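Local coordinates for protein JamJ (Lyngbya majuscula, PDB 5DOZ) that probably acts as an NADPH-dependent enoyl-acyl carrier protein reductase of a polyketide synthase, in a step linked to forming a cyclopropane ring, at residues A[224-229]-A[241-246]; A[206-211]-A[236-241]. All blocks are in the same frame, centred on the assembly; numbering follows the deposited sequence.

Overall arrangement
The chain reaches Arg-206 beside the cofactor just after strand 201-204, then enters helix 210-218, strand 223-228 and helix 235-242 before strand 247-251. Contact 2 closes first, bringing 206-211 against 236-241 across 24 intervening residues and so joining two successive helices. Contact 1 closes a shorter loop of 11 residues, returning 241-246 to 224-229 at strand 223-228. The two loops cross rather than nest, because 224-229 falls inside the first loop while 241-246 runs beyond it. They share Asp-241 and lean on the same helix, 235-242, and Ile-226 CD1 packs 3.0 Å from Asn-239 O between them. Both touch NADPH, contact 1 at the nicotinamide ribose and contact 2 at the adenine and the 2'-phosphate.

Contact 1. Residues A[224-229]-A[241-246]; sequences DVIFNS and DVLALE. With NDP (NADPH dihydro-nicotinamide-adenine-dinucleotide phosphate), chain E.
The flat group that meets the partner segment is the carboxylate of Asp-224. Its OD1 lies 3.8 Å from CB of Ala-244, and that methyl stands well off the carboxylate plane, on one side of it. The other oxygen, OD2, takes a weak hydrogen bond from the backbone N of Arg-157. This is a worked case of the beta-alpha-beta crossover of a Rossmann fold: strand 223-228 runs up the parallel sheet, helix 235-242 returns, and strand 247-251 pairs alongside, its Arg-248 and Ile-250 bonded to the backbone of Ile-226. No hydrogen bond joins 224-229 to 241-246, so their contact rests mainly on apolar side chains. Ile-226 points at the end of the helix. With CG1 beside its backbone N and the chain extended (chi2 174°), CD1 comes within 3.7 Å of Val-242 CG2, the two side chains crossing at about a right angle. Leu-243 follows obliquely: its CD1 reaches Ile-226 CG1 at 3.7 Å and also lies 4.0 Å from the carbonyl O of Asp-224. As the chain leaves the helix, Arg-267 holds it by bonding the carbonyls of both Leu-243 and Ala-244. At the far end of the strand the cofactor begins, where Ser-229 sets its CB 3.7 Å from C4D of the nicotinamide ribose of NADPH, and its OG equally close to that carbon.

Contact 2. Residues A[206-211]-A[236-241]; sequences RTTEFA and IQKNLD. With NDP (NADPH dihydro-nicotinamide-adenine-dinucleotide phosphate), chain E.
Two hydrogen bonds and a face-on contact bind the adenosine end of NADPH to Arg-206. NE donates to O3X of the 2'-phosphate at 3.0 Å, and NH2 to O1X of the same phosphate at 3.2 Å, nearly straight at 171°, so P2B lies in the guanidinium plane at its edge. One face of the guanidinium covers the adenine, with C5A 3.5 Å above its centre; the bend at chi2 (-48°) helps lay the side chain along the purine. An alanine here would remove both phosphate bonds and the cover over the adenine, and would probably weaken the hold on a cofactor distinguished from NADH by that phosphate. Apolar packing joins the segments themselves, in the Rossmann domain, where the turn leading into helix 210-218 and its first residues meet helix 235-242. The bent Lys-238 supplies most of it: CG lies 3.8 Å from Thr-208 CB, crossing at about a right angle, CD lies 4.0 Å from Ala-211 CB, and CB meets Phe-210 CZ. Where a polar atom meets the ring, Asn-239 OD1 sits 3.3 Å from Phe-210 CZ, the amide and ring planes 47° apart. That oxygen is not left to the ring: His-161 NE2 donates to it while stacking edge-to-face on Phe-210, and Asn-239 ND2 is hydrogen-bonded to Tyr-249 OH.

Contact 1. Residues A[224-229]-A[241-246]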
loop_
_atom_site.group_PDB
_atom_site.type_symbol
_atom_site.label_atom_id
_atom_site.label_comp_id
_atom_site.label_asym_id
_atom_site.label_seq_id
_atom_site.Cartn_x
_atom_site.Cartn_y
_atom_site.Cartn_z
ATOM N N ASP A 224 -3.817 -2.228 21.960
ATOM C CA ASP A 224 -3.127 -0.944 22.071
ATOM C C ASP A 224 -3.041 -0.225 20.727
ATOM O O ASP A 224 -2.949 1.002 20.675
ATOM C CB ASP A 224 -1.728 -1.156 22.652
ATOM C CG ASP A 224 -1.763 -1.858 23.991
ATOM O OD1 ASP A 224 -2.244 -1.244 24.972
ATOM O OD2 ASP A 224 -1.320 -3.026 24.063
ATOM N N VAL A 225 -3.069 -1.000 19.645
ATOM C CA VAL A 225 -2.921 -0.462 18.295
ATOM C C VAL A 225 -3.906 -1.124 17.330
ATOM O O VAL A 225 -4.046 -2.349 17.323
ATOM C CB VAL A 225 -1.475 -0.652 17.767
ATOM C CG1 VAL A 225 -1.323 -0.064 16.368
ATOM C CG2 VAL A 225 -0.456 -0.018 18.714
ATOM N N ILE A 226 -4.592 -0.308 16.531
ATOM C CA ILE A 226 -5.346 -0.803 15.377
ATOM C C ILE A 226 -4.730 -0.267 14.085
ATOM O O ILE A 226 -4.449 0.928 13.972
ATOM C CB ILE A 226 -6.843 -0.422 15.431
ATOM C CG1 ILE A 226 -7.494 -0.985 16.695
ATOM C CG2 ILE A 226 -7.584 -0.956 14.209
ATOM C CD1 ILE A 226 -8.927 -0.548 16.899
ATOM N N PHE A 227 -4.521 -1.168 13.125
ATOM C CA PHE A 227 -4.097 -0.812 11.777
ATOM C C PHE A 227 -5.308 -1.053 10.877
ATOM O O PHE A 227 -5.615 -2.198 10.531
ATOM C CB PHE A 227 -2.897 -1.676 11.371
ATOM C CG PHE A 227 -2.330 -1.361 10.012
ATOM C CD1 PHE A 227 -1.421 -0.323 9.844
ATOM C CD2 PHE A 227 -2.675 -2.131 8.904
ATOM C CE1 PHE A 227 -0.884 -0.042 8.596
ATOM C CE2 PHE A 227 -2.142 -1.853 7.653
ATOM C CZ PHE A 227 -1.246 -0.809 7.500
ATOM N N ASN A 228 -6.012 0.023 10.528
ATOM C CA ASN A 228 -7.334 -0.103 9.917
ATOM C C ASN A 228 -7.502 0.528 8.540
ATOM O O ASN A 228 -6.937 1.582 8.258
ATOM C CB ASN A 228 -8.411 0.463 10.850
ATOM C CG ASN A 228 -9.783 0.478 10.200
ATOM O OD1 ASN A 228 -10.252 -0.549 9.708
ATOM N ND2 ASN A 228 -10.421 1.647 10.165
ATOM N N SER A 229 -8.307 -0.125 7.702
ATOM C CA SER A 229 -8.701 0.427 6.404
ATOM C C SER A 229 -10.197 0.242 6.098
ATOM O O SER A 229 -10.635 0.484 4.972
ATOM C CB SER A 229 -7.835 -0.160 5.280
ATOM O OG SER A 229 -8.291 -1.445 4.881
ATOM N N ASP A 241 -14.149 0.685 20.261
ATOM C CA ASP A 241 -14.505 -0.177 21.399
ATOM C C ASP A 241 -13.389 -1.152 21.789
ATOM O O ASP A 241 -13.177 -1.411 22.979
ATOM C CB ASP A 241 -15.795 -0.959 21.122
ATOM C CG ASP A 241 -17.004 -0.056 20.922
ATOM O OD1 ASP A 241 -16.875 1.182 21.073
ATOM O OD2 ASP A 241 -18.090 -0.593 20.613
ATOM N N VAL A 242 -12.680 -1.686 20.794
ATOM C CA VAL A 242 -11.604 -2.650 21.057
ATOM C C VAL A 242 -10.263 -1.979 21.351
ATOM O O VAL A 242 -9.296 -2.645 21.715
ATOM C CB VAL A 242 -11.436 -3.692 19.922
ATOM C CG1 VAL A 242 -12.658 -4.583 19.835
ATOM C CG2 VAL A 242 -11.160 -3.029 18.581
ATOM N N LEU A 243 -10.213 -0.661 21.192
ATOM C CA LEU A 243 -8.993 0.100 21.418
ATOM C C LEU A 243 -8.807 0.345 22.921
ATOM O O LEU A 243 -9.710 0.856 23.595
ATOM C CB LEU A 243 -9.063 1.417 20.638
ATOM C CG LEU A 243 -7.823 2.142 20.103
ATOM C CD1 LEU A 243 -6.748 1.202 19.573
ATOM C CD2 LEU A 243 -8.253 3.115 19.015
ATOM N N ALA A 244 -7.639 -0.041 23.434
ATOM C CA ALA A 244 -7.303 0.101 24.851
ATOM C C ALA A 244 -7.214 1.565 25.276
ATOM O O ALA A 244 -7.316 2.474 24.441
ATOM C CB ALA A 244 -5.992 -0.618 25.156
ATOM N N LEU A 245 -7.025 1.795 26.575
ATOM C CA LEU A 245 -6.831 3.146 27.077
ATOM C C LEU A 245 -5.508 3.679 26.543
ATOM O O LEU A 245 -4.474 3.010 26.644
ATOM C CB LEU A 245 -6.876 3.190 28.610
ATOM C CG LEU A 245 -6.943 4.570 29.277
ATOM C CD1 LEU A 245 -8.283 5.242 29.005
ATOM C CD2 LEU A 245 -6.690 4.470 30.777
ATOM N N GLU A 246 -5.562 4.876 25.960
ATOM C CA GLU A 246 -4.411 5.513 25.304
ATOM C C GLU A 246 -4.088 4.867 23.954
ATOM O O GLU A 246 -3.090 5.218 23.328
ATOM C CB GLU A 246 -3.151 5.506 26.192
ATOM C CG GLU A 246 -3.318 6.043 27.607
ATOM C CD GLU A 246 -2.085 5.782 28.464
ATOM O OE1 GLU A 246 -1.121 6.569 28.387
ATOM O OE2 GLU A 246 -2.074 4.788 29.218
HETATM P PA NDP E . -6.157 -4.798 -1.124
HETATM O O1A NDP E . -7.168 -4.742 -2.252
HETATM O O2A NDP E . -4.966 -5.713 -1.220
HETATM O O5B NDP E . -6.928 -5.200 0.229
HETATM C C5B NDP E . -8.342 -5.110 0.354
HETATM C C4B NDP E . -8.761 -6.161 1.367
HETATM O O4B NDP E . -9.964 -5.733 2.014
HETATM C C3B NDP E . -9.069 -7.514 0.735
HETATM O O3B NDP E . -7.948 -8.402 0.775
HETATM C C2B NDP E . -10.159 -8.065 1.617
HETATM O O2B NDP E . -9.558 -8.915 2.581
HETATM C C1B NDP E . -10.740 -6.876 2.360
HETATM N N9A NDP E . -12.145 -6.637 1.982
HETATM C C8A NDP E . -12.655 -6.660 0.740
HETATM N N7A NDP E . -13.979 -6.392 0.767
HETATM C C5A NDP E . -14.327 -6.190 2.053
HETATM C C6A NDP E . -15.565 -5.862 2.795
HETATM N N6A NDP E . -16.736 -5.687 2.144
HETATM N N1A NDP E . -15.487 -5.742 4.145
HETATM C C2A NDP E . -14.332 -5.910 4.815
HETATM N N3A NDP E . -13.174 -6.207 4.198
HETATM C C4A NDP E . -13.112 -6.354 2.849
HETATM O O3 NDP E . -5.688 -3.296 -0.783
HETATM P PN NDP E . -4.379 -2.858 0.048
HETATM O O1N NDP E . -4.062 -3.880 1.096
HETATM O O2N NDP E . -3.313 -2.442 -0.927
HETATM O O5D NDP E . -4.880 -1.527 0.807
HETATM C C5D NDP E . -6.006 -1.541 1.694
HETATM C C4D NDP E . -6.612 -0.142 1.811
HETATM O O4D NDP E . -5.622 0.817 2.191
HETATM C C3D NDP E . -7.180 0.360 0.498
HETATM O O3D NDP E . -8.378 1.071 0.800
HETATM C C2D NDP E . -6.120 1.304 -0.040
HETATM O O2D NDP E . -6.629 2.306 -0.933
HETATM C C1D NDP E . -5.538 1.880 1.238
HETATM N N1N NDP E . -4.147 2.305 1.084
HETATM C C2N NDP E . -3.799 3.503 1.575
HETATM C C3N NDP E . -2.468 3.872 1.725
HETATM C C7N NDP E . -2.123 5.110 2.502
HETATM O O7N NDP E . -1.096 5.726 2.269
HETATM N N7N NDP E . -2.960 5.517 3.453
HETATM C C4N NDP E . -1.391 3.106 0.983
HETATM C C5N NDP E . -1.869 1.781 0.597
HETATM C C6N NDP E . -3.227 1.462 0.578
HETATM P P2B NDP E . -10.404 -10.051 3.323
HETATM O O1X NDP E . -10.945 -10.920 2.210
HETATM O O2X NDP E . -9.360 -10.699 4.178
HETATM O O3X NDP E . -11.458 -9.300 4.099
#

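Contact 2. Residues A[206-211]-A[236-241]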
loop_
_atom_site.group_PDB
_atom_site.type_symbol
_atom_site.label_atom_id
_atom_site.label_comp_id
_atom_site.label_asym_id
_atom_site.label_seq_id
_atom_site.Cartn_x
_atom_site.Cartn_y
_atom_site.Cartn_z
ATOM N N ARG A 206 -15.452 -9.446 7.722
ATOM C CA ARG A 206 -16.719 -9.139 7.054
ATOM C C ARG A 206 -17.887 -8.945 8.012
ATOM O O ARG A 206 -19.010 -8.682 7.582
ATOM C CB ARG A 206 -17.053 -10.204 5.995
ATOM C CG ARG A 206 -15.905 -10.544 5.046
ATOM C CD ARG A 206 -15.225 -9.306 4.474
ATOM N NE ARG A 206 -14.318 -9.643 3.375
ATOM C CZ ARG A 206 -14.677 -9.682 2.096
ATOM N NH1 ARG A 206 -15.924 -9.392 1.743
ATOM N NH2 ARG A 206 -13.793 -10.009 1.164
ATOM N N THR A 207 -17.625 -9.075 9.310
ATOM C CA THR A 207 -18.646 -8.846 10.334
ATOM C C THR A 207 -18.066 -7.969 11.431
ATOM O O THR A 207 -16.838 -7.894 11.591
ATOM C CB THR A 207 -19.188 -10.162 10.937
ATOM O OG1 THR A 207 -18.112 -10.925 11.490
ATOM C CG2 THR A 207 -19.916 -11.008 9.879
ATOM N N THR A 208 -18.940 -7.296 12.176
ATOM C CA THR A 208 -18.502 -6.398 13.243
ATOM C C THR A 208 -18.349 -7.111 14.584
ATOM O O THR A 208 -17.928 -6.506 15.566
ATOM C CB THR A 208 -19.425 -5.168 13.394
ATOM O OG1 THR A 208 -20.792 -5.562 13.228
ATOM C CG2 THR A 208 -19.072 -4.113 12.355
ATOM N N GLU A 209 -18.671 -8.401 14.608
ATOM C CA GLU A 209 -18.590 -9.210 15.824
ATOM C C GLU A 209 -17.154 -9.446 16.329
ATOM O O GLU A 209 -16.961 -10.093 17.366
ATOM C CB GLU A 209 -19.322 -10.548 15.623
ATOM C CG GLU A 209 -18.639 -11.505 14.654
ATOM C CD GLU A 209 -19.509 -12.690 14.273
ATOM O OE1 GLU A 209 -20.181 -13.253 15.166
ATOM O OE2 GLU A 209 -19.512 -13.066 13.079
ATOM N N PHE A 210 -16.160 -8.917 15.611
ATOM C CA PHE A 210 -14.756 -9.031 16.033
ATOM C C PHE A 210 -14.529 -8.293 17.351
ATOM O O PHE A 210 -13.683 -8.693 18.154
ATOM C CB PHE A 210 -13.781 -8.531 14.942
ATOM C CG PHE A 210 -13.863 -7.049 14.677
ATOM C CD1 PHE A 210 -13.107 -6.146 15.424
ATOM C CD2 PHE A 210 -14.700 -6.554 13.681
ATOM C CE1 PHE A 210 -13.192 -4.783 15.187
ATOM C CE2 PHE A 210 -14.792 -5.194 13.443
ATOM C CZ PHE A 210 -14.038 -4.307 14.195
ATOM N N ALA A 211 -15.296 -7.223 17.557
ATOM C CA ALA A 211 -15.196 -6.386 18.747
ATOM C C ALA A 211 -15.430 -7.174 20.035
ATOM O O ALA A 211 -14.633 -7.093 20.972
ATOM C CB ALA A 211 -16.164 -5.212 18.655
ATOM N N ILE A 236 -15.916 1.857 12.331
ATOM C CA ILE A 236 -15.066 2.783 13.082
ATOM C C ILE A 236 -15.389 2.759 14.579
ATOM O O ILE A 236 -14.481 2.696 15.410
ATOM C CB ILE A 236 -15.089 4.215 12.504
ATOM C CG1 ILE A 236 -14.418 4.225 11.121
ATOM C CG2 ILE A 236 -14.382 5.180 13.447
ATOM C CD1 ILE A 236 -14.567 5.514 10.338
ATOM N N GLN A 237 -16.676 2.790 14.910
ATOM C CA GLN A 237 -17.127 2.741 16.303
ATOM C C GLN A 237 -16.715 1.427 16.975
ATOM O O GLN A 237 -16.295 1.424 18.132
ATOM C CB GLN A 237 -18.647 2.944 16.393
ATOM C CG GLN A 237 -19.200 3.002 17.815
ATOM C CD GLN A 237 -18.708 4.211 18.589
ATOM O OE1 GLN A 237 -19.191 5.329 18.390
ATOM N NE2 GLN A 237 -17.744 3.994 19.479
ATOM N N LYS A 238 -16.834 0.324 16.239
ATOM C CA LYS A 238 -16.418 -0.990 16.729
ATOM C C LYS A 238 -14.914 -1.041 16.986
ATOM O O LYS A 238 -14.473 -1.650 17.962
ATOM C CB LYS A 238 -16.834 -2.104 15.758
ATOM C CG LYS A 238 -18.330 -2.381 15.703
ATOM C CD LYS A 238 -18.911 -2.737 17.068
ATOM C CE LYS A 238 -20.405 -3.030 16.985
ATOM N NZ LYS A 238 -21.195 -1.903 16.411
ATOM N N ASN A 239 -14.139 -0.403 16.110
ATOM C CA ASN A 239 -12.695 -0.265 16.315
ATOM C C ASN A 239 -12.364 0.505 17.596
ATOM O O ASN A 239 -11.496 0.096 18.361
ATOM C CB ASN A 239 -12.021 0.398 15.106
ATOM C CG ASN A 239 -11.943 -0.516 13.893
ATOM O OD1 ASN A 239 -12.000 -1.738 14.009
ATOM N ND2 ASN A 239 -11.812 0.082 12.716
ATOM N N LEU A 240 -13.062 1.614 17.833
ATOM C CA LEU A 240 -12.865 2.385 19.062
ATOM C C LEU A 240 -13.126 1.541 20.311
ATOM O O LEU A 240 -12.401 1.662 21.300
ATOM C CB LEU A 240 -13.741 3.641 19.084
ATOM C CG LEU A 240 -13.558 4.708 18.004
ATOM C CD1 LEU A 240 -14.474 5.886 18.284
ATOM C CD2 LEU A 240 -12.117 5.178 17.890
ATOM N N ASP A 241 -14.149 0.685 20.261
ATOM C CA ASP A 241 -14.505 -0.177 21.399
ATOM C C ASP A 241 -13.389 -1.152 21.789
ATOM O O ASP A 241 -13.177 -1.411 22.979
ATOM C CB ASP A 241 -15.795 -0.959 21.122
ATOM C CG ASP A 241 -17.004 -0.056 20.922
ATOM O OD1 ASP A 241 -16.875 1.182 21.073
ATOM O OD2 ASP A 241 -18.090 -0.593 20.613
HETATM P PA NDP E . -6.157 -4.798 -1.124
HETATM O O1A NDP E . -7.168 -4.742 -2.252
HETATM O O2A NDP E . -4.966 -5.713 -1.220
HETATM O O5B NDP E . -6.928 -5.200 0.229
HETATM C C5B NDP E . -8.342 -5.110 0.354
HETATM C C4B NDP E . -8.761 -6.161 1.367
HETATM O O4B NDP E . -9.964 -5.733 2.014
HETATM C C3B NDP E . -9.069 -7.514 0.735
HETATM O O3B NDP E . -7.948 -8.402 0.775
HETATM C C2B NDP E . -10.159 -8.065 1.617
HETATM O O2B NDP E . -9.558 -8.915 2.581
HETATM C C1B NDP E . -10.740 -6.876 2.360
HETATM N N9A NDP E . -12.145 -6.637 1.982
HETATM C C8A NDP E . -12.655 -6.660 0.740
HETATM N N7A NDP E . -13.979 -6.392 0.767
HETATM C C5A NDP E . -14.327 -6.190 2.053
HETATM C C6A NDP E . -15.565 -5.862 2.795
HETATM N N6A NDP E . -16.736 -5.687 2.144
HETATM N N1A NDP E . -15.487 -5.742 4.145
HETATM C C2A NDP E . -14.332 -5.910 4.815
HETATM N N3A NDP E . -13.174 -6.207 4.198
HETATM C C4A NDP E . -13.112 -6.354 2.849
HETATM O O3 NDP E . -5.688 -3.296 -0.783
HETATM P PN NDP E . -4.379 -2.858 0.048
HETATM O O1N NDP E . -4.062 -3.880 1.096
HETATM O O2N NDP E . -3.313 -2.442 -0.927
HETATM O O5D NDP E . -4.880 -1.527 0.807
HETATM C C5D NDP E . -6.006 -1.541 1.694
HETATM C C4D NDP E . -6.612 -0.142 1.811
HETATM O O4D NDP E . -5.622 0.817 2.191
HETATM C C3D NDP E . -7.180 0.360 0.498
HETATM O O3D NDP E . -8.378 1.071 0.800
HETATM C C2D NDP E . -6.120 1.304 -0.040
HETATM O O2D NDP E . -6.629 2.306 -0.933
HETATM C C1D NDP E . -5.538 1.880 1.238
HETATM N N1N NDP E . -4.147 2.305 1.084
HETATM C C2N NDP E . -3.799 3.503 1.575
HETATM C C3N NDP E . -2.468 3.872 1.725
HETATM C C7N NDP E . -2.123 5.110 2.502
HETATM O O7N NDP E . -1.096 5.726 2.269
HETATM N N7N NDP E . -2.960 5.517 3.453
HETATM C C4N NDP E . -1.391 3.106 0.983
HETATM C C5N NDP E . -1.869 1.781 0.597
HETATM C C6N NDP E . -3.227 1.462 0.578
HETATM P P2B NDP E . -10.404 -10.051 3.323
HETATM O O1X NDP E . -10.945 -10.920 2.210
HETATM O O2X NDP E . -9.360 -10.699 4.178
HETATM O O3X NDP E . -11.458 -9.300 4.099
#